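Local coordinates for protein probable transcriptional regulator (Pseudomonas aeruginosa PAO1, PDB 2GEN) that is probably a TetR-family transcriptional regulator that binds cis-regulatory DNA through an N-terminal helix-turn-helix domain, at residues Ala15-Phe20 against Met32-Ser37; Gly143-Met148 against Trp189-Ala194. All blocks are in the same frame, centred on the assembly; numbering follows the deposited sequence.

Overall arrangement
The two contacts lie on opposite sides of the chain's centre, their centres 45 Å apart and their nearest atoms about 29 Å apart, and they share no element. Contact 1 packs helix 9-23 on helix 30-37, the first helix of the predicted helix-turn-helix; contact 2 ties the loop between helices 118-141 and 150-169 to the end of helix 181-192. Both are partly buried and cover almost equal areas, 371 and 369 Å², but their chemistry differs. No hydrogen bond crosses contact 1, a helix-on-helix packing of mostly apolar side chains, edged by the exposed Arg36. Contact 2 has two backbone hydrogen bonds and a water bridge, and it borders the second subunit, which does not touch contact 1.

Contact 1. Residues Ala15-Phe20 against Met32-Ser37; sequences AALACF and MIRDRS
Two helical segments, Ala15-Phe20 of helix 9-23 and Met32-Ser37 of helix 30-37, cross at 120° between their N-to-C directions, with axes 8.8 Å apart at closest approach. This is the packing of the first helix of a TetR-type domain on the first helix of its predicted helix-turn-helix; Ile33 and Ser37 also touch Leu44 of helix 41-47. Alanines at the crossing allow the backbones to approach: the CA atoms of Ala15 and Ser37 lie 5.2 Å apart, those of Ala16 and Ile33 5.5 Å, and Ala15 CB meets Ser37 CB at 3.4 Å. Ile33 (m, t) places CD1 4.1 Å from Ala16 CB and 4.4 Å from Phe20 CE1. Cys19, chi1 m, puts SG 3.6 Å from the carbonyl O of Met32, a selenomethionine. Arg36 (t, t, m) lies across helix 9-23, its guanidinium over the Ala18-Cys19 peptide, and forms a salt bridge with Glu22. Arg36 CD lies 3.5 Å from Ala18 CB. Ser37 OG (chi1 p) donates to Ile33 O at 2.8 Å.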
loop_
_atom_site.group_PDB
_atom_site.type_symbol
_atom_site.label_atom_id
_atom_site.label_comp_id
_atom_site.label_asym_id
_atom_site.label_seq_id
_atom_site.Cartn_x
_atom_site.Cartn_y
_atom_site.Cartn_z
ATOM N N ALA A 15 12.011 -0.985 22.452
ATOM C CA ALA A 15 11.046 -0.973 23.565
ATOM C C ALA A 15 9.772 -0.251 23.171
ATOM O O ALA A 15 8.683 -0.761 23.388
ATOM C CB ALA A 15 11.662 -0.303 24.815
ATOM N N ALA A 16 9.923 0.940 22.584
ATOM C CA ALA A 16 8.770 1.682 22.105
ATOM C C ALA A 16 7.961 0.842 21.100
ATOM O O ALA A 16 6.739 0.704 21.212
ATOM C CB ALA A 16 9.208 3.010 21.516
ATOM N N LEU A 17 8.648 0.223 20.142
ATOM C CA LEU A 17 7.950 -0.623 19.192
ATOM C C LEU A 17 7.145 -1.743 19.886
ATOM O O LEU A 17 5.995 -1.979 19.530
ATOM C CB LEU A 17 8.939 -1.201 18.165
ATOM C CG LEU A 17 8.379 -2.270 17.225
ATOM C CD1 LEU A 17 7.265 -1.707 16.298
ATOM C CD2 LEU A 17 9.534 -2.823 16.401
ATOM N N ALA A 18 7.748 -2.427 20.855
ATOM C CA ALA A 18 7.064 -3.501 21.572
ATOM C C ALA A 18 5.786 -2.975 22.249
ATOM O O ALA A 18 4.727 -3.606 22.158
ATOM C CB ALA A 18 8.009 -4.111 22.604
ATOM N N CYS A 19 5.888 -1.798 22.876
ATOM C CA CYS A 19 4.732 -1.155 23.525
ATOM C C CYS A 19 3.656 -0.823 22.508
ATOM O O CYS A 19 2.494 -1.175 22.697
ATOM C CB CYS A 19 5.152 0.122 24.273
ATOM S SG CYS A 19 6.213 -0.127 25.703
ATOM N N PHE A 20 4.052 -0.162 21.413
ATOM C CA PHE A 20 3.120 0.238 20.361
ATOM C C PHE A 20 2.364 -0.944 19.766
ATOM O O PHE A 20 1.181 -0.839 19.463
ATOM C CB PHE A 20 3.845 0.975 19.223
ATOM C CG PHE A 20 4.386 2.328 19.587
ATOM C CD1 PHE A 20 3.904 3.039 20.678
ATOM C CD2 PHE A 20 5.362 2.913 18.788
ATOM C CE1 PHE A 20 4.411 4.299 20.991
ATOM C CE2 PHE A 20 5.877 4.163 19.067
ATOM C CZ PHE A 20 5.392 4.882 20.191
HETATM N N MSE A 32 5.153 3.587 30.068
HETATM C CA MSE A 32 5.261 2.208 29.571
HETATM C C MSE A 32 6.600 1.969 28.855
HETATM O O MSE A 32 7.192 0.896 28.981
HETATM C CB MSE A 32 4.080 1.870 28.664
HETATM C CG MSE A 32 2.773 1.932 29.401
HETATM SE SE MSE A 32 1.240 1.620 28.313
HETATM C CE MSE A 32 -0.163 2.100 29.604
ATOM N N ILE A 33 7.075 2.991 28.144
ATOM C CA ILE A 33 8.352 2.935 27.403
ATOM C C ILE A 33 9.539 2.904 28.364
ATOM O O ILE A 33 10.467 2.111 28.184
ATOM C CB ILE A 33 8.480 4.080 26.335
ATOM C CG1 ILE A 33 7.307 3.998 25.336
ATOM C CG2 ILE A 33 9.842 4.027 25.609
ATOM C CD1 ILE A 33 7.189 5.175 24.353
ATOM N N ARG A 34 9.510 3.730 29.411
ATOM C CA ARG A 34 10.585 3.644 30.406
ATOM C C ARG A 34 10.595 2.290 31.120
ATOM O O ARG A 34 11.668 1.754 31.390
ATOM C CB ARG A 34 10.593 4.818 31.405
ATOM C CG ARG A 34 9.365 4.982 32.217
ATOM C CD ARG A 34 9.653 5.106 33.737
ATOM N NE ARG A 34 8.506 4.517 34.407
ATOM C CZ ARG A 34 7.592 5.174 35.113
ATOM N NH1 ARG A 34 7.708 6.476 35.345
ATOM N NH2 ARG A 34 6.572 4.490 35.616
ATOM N N ASP A 35 9.420 1.725 31.390
ATOM C CA ASP A 35 9.337 0.456 32.120
ATOM C C ASP A 35 9.804 -0.733 31.270
ATOM O O ASP A 35 10.470 -1.656 31.772
ATOM C CB ASP A 35 7.915 0.200 32.639
ATOM C CG ASP A 35 7.473 1.213 33.713
ATOM O OD1 ASP A 35 8.327 1.921 34.303
ATOM O OD2 ASP A 35 6.255 1.288 33.967
ATOM N N ARG A 36 9.456 -0.714 29.986
ATOM C CA ARG A 36 9.957 -1.739 29.075
ATOM C C ARG A 36 11.427 -1.550 28.720
ATOM O O ARG A 36 12.147 -2.534 28.555
ATOM C CB ARG A 36 9.118 -1.830 27.802
ATOM C CG ARG A 36 9.344 -3.141 27.062
ATOM C CD ARG A 36 8.327 -3.333 25.985
ATOM N NE ARG A 36 6.975 -3.513 26.505
ATOM C CZ ARG A 36 6.221 -4.585 26.287
ATOM N NH1 ARG A 36 6.680 -5.598 25.557
ATOM N NH2 ARG A 36 5.000 -4.638 26.800
ATOM N N SER A 37 11.881 -0.306 28.622
ATOM C CA SER A 37 13.251 -0.031 28.195
ATOM C C SER A 37 14.294 0.014 29.303
ATOM O O SER A 37 15.490 -0.072 29.016
ATOM C CB SER A 37 13.324 1.264 27.389
ATOM O OG SER A 37 13.247 2.390 28.236
#

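Contact 2. Residues Gly143-Met148 against Trp189-Ala194; sequences GLFREM and WDSVRA
Arg146 N donates to Val192 O at 2.7 Å (153° at the hydrogen), and Ala194 N donates to Leu144 O at 2.9 Å (164°). These two bonds flank Phe145 and Arg193, whose CA atoms are 4.3 Å apart, and define a single antiparallel bridge with Phe145 and Arg193 as its non-hydrogen-bonded pair. Phe145 CA also makes a CA-H...O contact with Val192 O at 3.2 Å. A water links Arg146 NH1 (2.8 Å) to Ser191 O (3.0 Å), while Arg193 NE turns back to Asp190 OD1 in a 2.8 Å salt bridge. The backbones reach this pairing as they leave helices: Gly143, at phi/psi 77/26, closes helix 118-141 in a Schellman motif, and Arg193, at -69/150, is extended just beyond helix 181-192. In this all-helical TetR-family chain the bridge therefore ties an interhelical loop to the C-terminal tail. Phe145 (chi1 m) packs its ring among helices 80-97, 118-141 and 150-169, with CE1 4.0 Å from Trp189 CZ3, CD1 4.2 Å from Val192 CG2, and an edge-to-face partner in Phe153. Selenomethionine Met148 (p, t, p) brings CE to 4.0 Å from Val192 CG1 and also packs on Leu183 of the second subunit. At this subunit boundary, Ser191 OG is hydrogen-bonded to Ser191 OG of the second subunit.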
loop_
_atom_site.group_PDB
_atom_site.type_symbol
_atom_site.label_atom_id
_atom_site.label_comp_id
_atom_site.label_asym_id
_atom_site.label_seq_id
_atom_site.Cartn_x
_atom_site.Cartn_y
_atom_site.Cartn_z
ATOM N N GLY A 143 20.748 0.311 -21.706
ATOM C CA GLY A 143 19.570 -0.224 -22.385
ATOM C C GLY A 143 19.170 -1.563 -21.791
ATOM O O GLY A 143 18.556 -2.408 -22.487
ATOM N N LEU A 144 19.523 -1.786 -20.524
ATOM C CA LEU A 144 19.257 -3.112 -19.906
ATOM C C LEU A 144 17.823 -3.263 -19.433
ATOM O O LEU A 144 17.402 -4.388 -19.103
ATOM C CB LEU A 144 20.232 -3.400 -18.761
ATOM C CG LEU A 144 21.696 -3.481 -19.240
ATOM C CD1 LEU A 144 22.563 -3.836 -18.064
ATOM C CD2 LEU A 144 21.943 -4.463 -20.399
ATOM N N PHE A 145 17.091 -2.155 -19.406
ATOM C CA PHE A 145 15.726 -2.165 -18.896
ATOM C C PHE A 145 14.735 -1.785 -19.983
ATOM O O PHE A 145 15.039 -0.954 -20.888
ATOM C CB PHE A 145 15.514 -1.164 -17.757
ATOM C CG PHE A 145 16.456 -1.338 -16.576
ATOM C CD1 PHE A 145 16.564 -2.585 -15.922
ATOM C CD2 PHE A 145 17.125 -0.266 -16.061
ATOM C CE1 PHE A 145 17.426 -2.728 -14.821
ATOM C CE2 PHE A 145 17.980 -0.409 -14.935
ATOM C CZ PHE A 145 18.110 -1.613 -14.325
ATOM N N ARG A 146 13.528 -2.318 -19.850
ATOM C CA ARG A 146 12.426 -1.839 -20.681
ATOM C C ARG A 146 12.138 -0.352 -20.379
ATOM O O ARG A 146 12.261 0.121 -19.229
ATOM C CB ARG A 146 11.210 -2.768 -20.513
ATOM C CG ARG A 146 10.170 -2.277 -19.567
ATOM C CD ARG A 146 8.872 -3.167 -19.583
ATOM N NE ARG A 146 7.882 -2.609 -20.504
ATOM C CZ ARG A 146 6.830 -3.257 -21.015
ATOM N NH1 ARG A 146 6.583 -4.547 -20.720
ATOM N NH2 ARG A 146 6.023 -2.592 -21.843
ATOM N N GLU A 147 11.769 0.406 -21.409
ATOM C CA GLU A 147 11.580 1.869 -21.258
ATOM C C GLU A 147 10.349 2.187 -20.413
ATOM O O GLU A 147 9.244 1.726 -20.718
ATOM C CB GLU A 147 11.451 2.577 -22.625
ATOM C CG GLU A 147 12.461 2.132 -23.714
ATOM C CD GLU A 147 12.573 3.143 -24.867
ATOM O OE1 GLU A 147 11.520 3.674 -25.319
ATOM O OE2 GLU A 147 13.723 3.423 -25.310
HETATM N N MSE A 148 10.553 2.948 -19.348
HETATM C CA MSE A 148 9.483 3.453 -18.512
HETATM C C MSE A 148 9.971 4.606 -17.641
HETATM O O MSE A 148 11.190 4.705 -17.377
HETATM C CB MSE A 148 8.863 2.315 -17.656
HETATM C CG MSE A 148 9.676 1.890 -16.528
HETATM SE SE MSE A 148 8.852 0.245 -15.691
HETATM C CE MSE A 148 9.557 -1.052 -16.755
ATOM N N TRP A 189 12.752 -8.618 -11.733
ATOM C CA TRP A 189 13.796 -8.585 -12.800
ATOM C C TRP A 189 13.130 -8.829 -14.144
ATOM O O TRP A 189 13.292 -8.061 -15.104
ATOM C CB TRP A 189 14.876 -9.632 -12.543
ATOM C CG TRP A 189 15.829 -9.794 -13.657
ATOM C CD1 TRP A 189 16.143 -10.969 -14.277
ATOM C CD2 TRP A 189 16.586 -8.767 -14.325
ATOM N NE1 TRP A 189 17.071 -10.764 -15.289
ATOM C CE2 TRP A 189 17.363 -9.421 -15.335
ATOM C CE3 TRP A 189 16.722 -7.381 -14.156
ATOM C CZ2 TRP A 189 18.236 -8.729 -16.181
ATOM C CZ3 TRP A 189 17.613 -6.707 -15.022
ATOM C CH2 TRP A 189 18.338 -7.377 -16.015
ATOM N N ASP A 190 12.319 -9.898 -14.231
ATOM C CA ASP A 190 11.661 -10.159 -15.507
ATOM C C ASP A 190 10.721 -9.044 -16.002
ATOM O O ASP A 190 10.565 -8.863 -17.239
ATOM C CB ASP A 190 10.935 -11.524 -15.445
ATOM C CG ASP A 190 11.885 -12.659 -15.525
ATOM O OD1 ASP A 190 12.956 -12.535 -16.166
ATOM O OD2 ASP A 190 11.545 -13.744 -14.992
ATOM N N SER A 191 10.144 -8.287 -15.066
ATOM C CA SER A 191 9.200 -7.239 -15.378
ATOM C C SER A 191 9.909 -6.022 -15.937
ATOM O O SER A 191 9.348 -5.342 -16.777
ATOM C CB SER A 191 8.385 -6.818 -14.172
ATOM O OG SER A 191 7.576 -7.902 -13.758
ATOM N N VAL A 192 11.137 -5.754 -15.473
ATOM C CA VAL A 192 11.792 -4.500 -15.898
ATOM C C VAL A 192 12.918 -4.717 -16.886
ATOM O O VAL A 192 13.361 -3.724 -17.516
ATOM C CB VAL A 192 12.325 -3.648 -14.714
ATOM C CG1 VAL A 192 11.197 -3.143 -13.818
ATOM C CG2 VAL A 192 13.355 -4.459 -13.905
ATOM N N ARG A 193 13.386 -5.941 -17.068
ATOM C CA ARG A 193 14.504 -6.150 -17.997
ATOM C C ARG A 193 14.085 -5.920 -19.468
ATOM O O ARG A 193 12.901 -6.063 -19.818
ATOM C CB ARG A 193 15.167 -7.501 -17.811
ATOM C CG ARG A 193 14.314 -8.677 -18.262
ATOM C CD ARG A 193 15.018 -9.917 -17.820
ATOM N NE ARG A 193 14.263 -11.103 -18.214
ATOM C CZ ARG A 193 14.403 -11.721 -19.386
ATOM N NH1 ARG A 193 15.272 -11.269 -20.296
ATOM N NH2 ARG A 193 13.656 -12.786 -19.661
ATOM N N ALA A 194 15.048 -5.482 -20.283
ATOM C CA ALA A 194 14.836 -5.302 -21.735
ATOM C C ALA A 194 14.370 -6.602 -22.407
ATOM O O ALA A 194 14.787 -7.686 -22.023
ATOM C CB ALA A 194 16.133 -4.823 -22.386
HETATM O O HOH W 1 7.427 -6.335 -18.786
#